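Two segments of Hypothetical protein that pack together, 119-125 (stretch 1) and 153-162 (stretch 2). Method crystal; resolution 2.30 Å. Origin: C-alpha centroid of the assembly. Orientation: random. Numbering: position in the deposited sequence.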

# COMPACT_ATOMS: atom_id res chain seq x y z
N GLN A 119 -7.23 14.99 -3.90
CA GLN A 119 -7.84 13.73 -4.29
C GLN A 119 -6.79 12.64 -4.48
O GLN A 119 -5.86 12.78 -5.28
CB GLN A 119 -8.60 13.90 -5.60
CG GLN A 119 -9.35 12.68 -6.04
CD GLN A 119 -9.99 12.86 -7.39
OE1 GLN A 119 -9.49 13.61 -8.23
NE2 GLN A 119 -11.09 12.16 -7.63
N MSE A 120 -6.94 11.55 -3.75
CA MSE A 120 -6.00 10.47 -3.85
C MSE A 120 -6.69 9.29 -4.48
O MSE A 120 -7.67 8.78 -3.95
CB MSE A 120 -5.44 10.10 -2.48
CG MSE A 120 -4.36 9.02 -2.53
SE MSE A 120 -3.82 8.38 -0.76
CE MSE A 120 -5.21 7.11 -0.37
N LEU A 121 -6.13 8.88 -5.63
CA LEU A 121 -6.61 7.75 -6.41
C LEU A 121 -5.59 6.58 -6.36
O LEU A 121 -4.46 6.63 -6.89
CB LEU A 121 -6.96 8.17 -7.83
CG LEU A 121 -7.96 9.34 -7.95
CD1 LEU A 121 -7.97 9.94 -9.35
CD2 LEU A 121 -9.36 8.88 -7.53
N PHE A 122 -6.03 5.52 -5.68
CA PHE A 122 -5.20 4.38 -5.39
C PHE A 122 -5.64 3.18 -6.21
O PHE A 122 -6.82 2.82 -6.20
CB PHE A 122 -5.24 4.09 -3.85
CG PHE A 122 -4.63 2.73 -3.45
CD1 PHE A 122 -3.25 2.62 -3.21
CD2 PHE A 122 -5.45 1.59 -3.26
CE1 PHE A 122 -2.72 1.40 -2.79
CE2 PHE A 122 -4.94 0.36 -2.86
CZ PHE A 122 -3.58 0.26 -2.60
N TYR A 123 -4.69 2.55 -6.90
CA TYR A 123 -4.94 1.31 -7.63
C TYR A 123 -4.00 0.22 -7.14
O TYR A 123 -2.84 0.48 -6.97
CB TYR A 123 -4.70 1.54 -9.13
CG TYR A 123 -4.62 0.26 -9.94
CD1 TYR A 123 -5.77 -0.39 -10.36
CD2 TYR A 123 -3.38 -0.30 -10.28
CE1 TYR A 123 -5.71 -1.58 -11.15
CE2 TYR A 123 -3.31 -1.46 -11.06
CZ TYR A 123 -4.49 -2.10 -11.49
OH TYR A 123 -4.44 -3.27 -12.22
N TYR A 124 -4.50 -0.99 -6.94
CA TYR A 124 -3.68 -2.11 -6.52
C TYR A 124 -4.05 -3.35 -7.32
O TYR A 124 -5.24 -3.63 -7.52
CB TYR A 124 -3.91 -2.35 -5.04
CG TYR A 124 -3.42 -3.66 -4.42
CD1 TYR A 124 -2.10 -3.80 -3.96
CD2 TYR A 124 -4.31 -4.73 -4.22
CE1 TYR A 124 -1.67 -4.98 -3.31
CE2 TYR A 124 -3.89 -5.93 -3.61
CZ TYR A 124 -2.59 -6.04 -3.15
OH TYR A 124 -2.21 -7.24 -2.55
N ARG A 125 -3.02 -4.09 -7.74
CA ARG A 125 -3.19 -5.34 -8.47
C ARG A 125 -2.42 -6.48 -7.79
O ARG A 125 -1.24 -6.33 -7.46
CB ARG A 125 -2.73 -5.19 -9.90
CG ARG A 125 -3.23 -6.33 -10.74
CD ARG A 125 -2.83 -6.26 -12.19
NE ARG A 125 -1.42 -6.04 -12.48
CZ ARG A 125 -0.90 -4.88 -12.92
NH1 ARG A 125 -1.63 -3.77 -13.02
NH2 ARG A 125 0.37 -4.81 -13.21
N GLY A 153 -7.98 -3.91 4.50
CA GLY A 153 -6.64 -3.66 5.00
C GLY A 153 -6.07 -2.32 4.53
O GLY A 153 -5.41 -1.64 5.31
N PHE A 154 -6.34 -1.94 3.28
CA PHE A 154 -5.93 -0.62 2.79
C PHE A 154 -6.70 0.56 3.38
O PHE A 154 -6.09 1.58 3.67
CB PHE A 154 -5.94 -0.54 1.25
CG PHE A 154 -4.79 -1.22 0.62
CD1 PHE A 154 -3.48 -0.78 0.85
CD2 PHE A 154 -4.99 -2.33 -0.21
CE1 PHE A 154 -2.39 -1.43 0.25
CE2 PHE A 154 -3.91 -2.98 -0.80
CZ PHE A 154 -2.61 -2.52 -0.58
N GLU A 155 -8.02 0.43 3.53
CA GLU A 155 -8.83 1.41 4.27
C GLU A 155 -8.26 1.68 5.64
O GLU A 155 -8.18 2.85 6.04
CB GLU A 155 -10.28 0.96 4.47
CG GLU A 155 -11.16 0.89 3.22
CD GLU A 155 -11.32 2.20 2.46
OE1 GLU A 155 -11.13 3.26 3.06
OE2 GLU A 155 -11.67 2.16 1.26
N LEU A 156 -7.91 0.61 6.38
CA LEU A 156 -7.39 0.76 7.75
C LEU A 156 -6.06 1.48 7.72
O LEU A 156 -5.77 2.27 8.61
CB LEU A 156 -7.19 -0.57 8.46
CG LEU A 156 -8.26 -1.33 9.20
CD1 LEU A 156 -7.71 -2.70 9.58
CD2 LEU A 156 -8.72 -0.57 10.41
N MSE A 157 -5.26 1.17 6.69
CA MSE A 157 -3.97 1.84 6.45
C MSE A 157 -4.06 3.33 6.13
O MSE A 157 -3.23 4.12 6.57
CB MSE A 157 -3.25 1.19 5.29
CG MSE A 157 -2.17 0.26 5.70
SE MSE A 157 -1.30 -0.38 4.07
CE MSE A 157 -2.17 -2.08 4.07
N PHE A 158 -5.02 3.70 5.28
CA PHE A 158 -5.14 5.07 4.84
C PHE A 158 -5.72 5.91 5.96
O PHE A 158 -5.46 7.10 6.05
CB PHE A 158 -6.04 5.18 3.62
CG PHE A 158 -5.53 4.45 2.43
CD1 PHE A 158 -4.16 4.26 2.23
CD2 PHE A 158 -6.42 3.97 1.48
CE1 PHE A 158 -3.70 3.59 1.10
CE2 PHE A 158 -5.94 3.33 0.38
CZ PHE A 158 -4.58 3.13 0.19
N ASP A 159 -6.53 5.30 6.81
CA ASP A 159 -7.06 6.14 7.86
C ASP A 159 -6.05 6.32 9.02
O ASP A 159 -5.97 7.37 9.64
CB ASP A 159 -8.58 5.97 8.13
CG ASP A 159 -8.97 4.68 8.78
OD1 ASP A 159 -8.28 4.18 9.70
OD2 ASP A 159 -10.08 4.19 8.44
N LYS A 160 -5.18 5.32 9.19
CA LYS A 160 -3.95 5.51 9.93
C LYS A 160 -3.00 6.56 9.31
O LYS A 160 -2.51 7.43 10.01
CB LYS A 160 -3.25 4.18 10.05
CG LYS A 160 -2.05 4.20 10.92
CD LYS A 160 -2.15 3.10 11.95
CE LYS A 160 -1.75 1.72 11.46
NZ LYS A 160 -1.90 0.86 12.72
N MSE A 161 -2.73 6.46 8.02
CA MSE A 161 -2.01 7.49 7.31
C MSE A 161 -2.62 8.90 7.54
O MSE A 161 -1.89 9.87 7.68
CB MSE A 161 -1.94 7.18 5.81
CG MSE A 161 -1.11 8.19 4.97
SE MSE A 161 -1.68 8.14 3.11
CE MSE A 161 -3.36 9.10 3.19
N TYR A 162 -3.95 8.99 7.56
CA TYR A 162 -4.62 10.26 7.76
C TYR A 162 -4.27 10.95 9.11
O TYR A 162 -4.00 12.15 9.12
CB TYR A 162 -6.15 10.10 7.59
CG TYR A 162 -6.91 11.37 7.93
CD1 TYR A 162 -7.28 12.28 6.93
CD2 TYR A 162 -7.25 11.68 9.25
CE1 TYR A 162 -7.97 13.46 7.25
CE2 TYR A 162 -7.93 12.85 9.57
CZ TYR A 162 -8.29 13.73 8.56
OH TYR A 162 -8.97 14.89 8.88

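At the centre of the contact, the Phe122 ring packs against two phenylalanines one helical turn apart. Its edge is directed at the face of Phe154, with CZ of Phe122 3.5 Å from CE1 of Phe154, while its own face receives the edge of Phe158, whose CZ lies 3.7 Å from CG of Phe122. Phe154 in turn directs its edge at the face of Tyr124 (Phe154 CZ to Tyr124 CD1, 3.7 Å). Each of these edge-to-face pairs sets the slightly positive ring hydrogens of one partner against the π cloud of the next. Met120, a selenomethionine, extends the series: its CE methyl sits almost on the normal of the Phe158 ring, 3.8 Å from Phe158 CD2, in a CH-π contact, and its SE lies 4.0 Å from CE of Met161.

This pattern follows from the backbones. Alternate strand residues Met120, Phe122 and Tyr124 point toward the helix, which runs roughly antiparallel at 144°; the axes stay 11.9 Å apart, a gap filled by large side chains. Phe154, Phe158 and Met161 answer from one helical face.

No hydrogen bond crosses the interface. Polarity lies outside it: Tyr124 OH is hydrogen-bonded elsewhere in the structure, and beyond the contact Arg125 NH1 donates to Tyr123 OH at 3.0 Å within the strand.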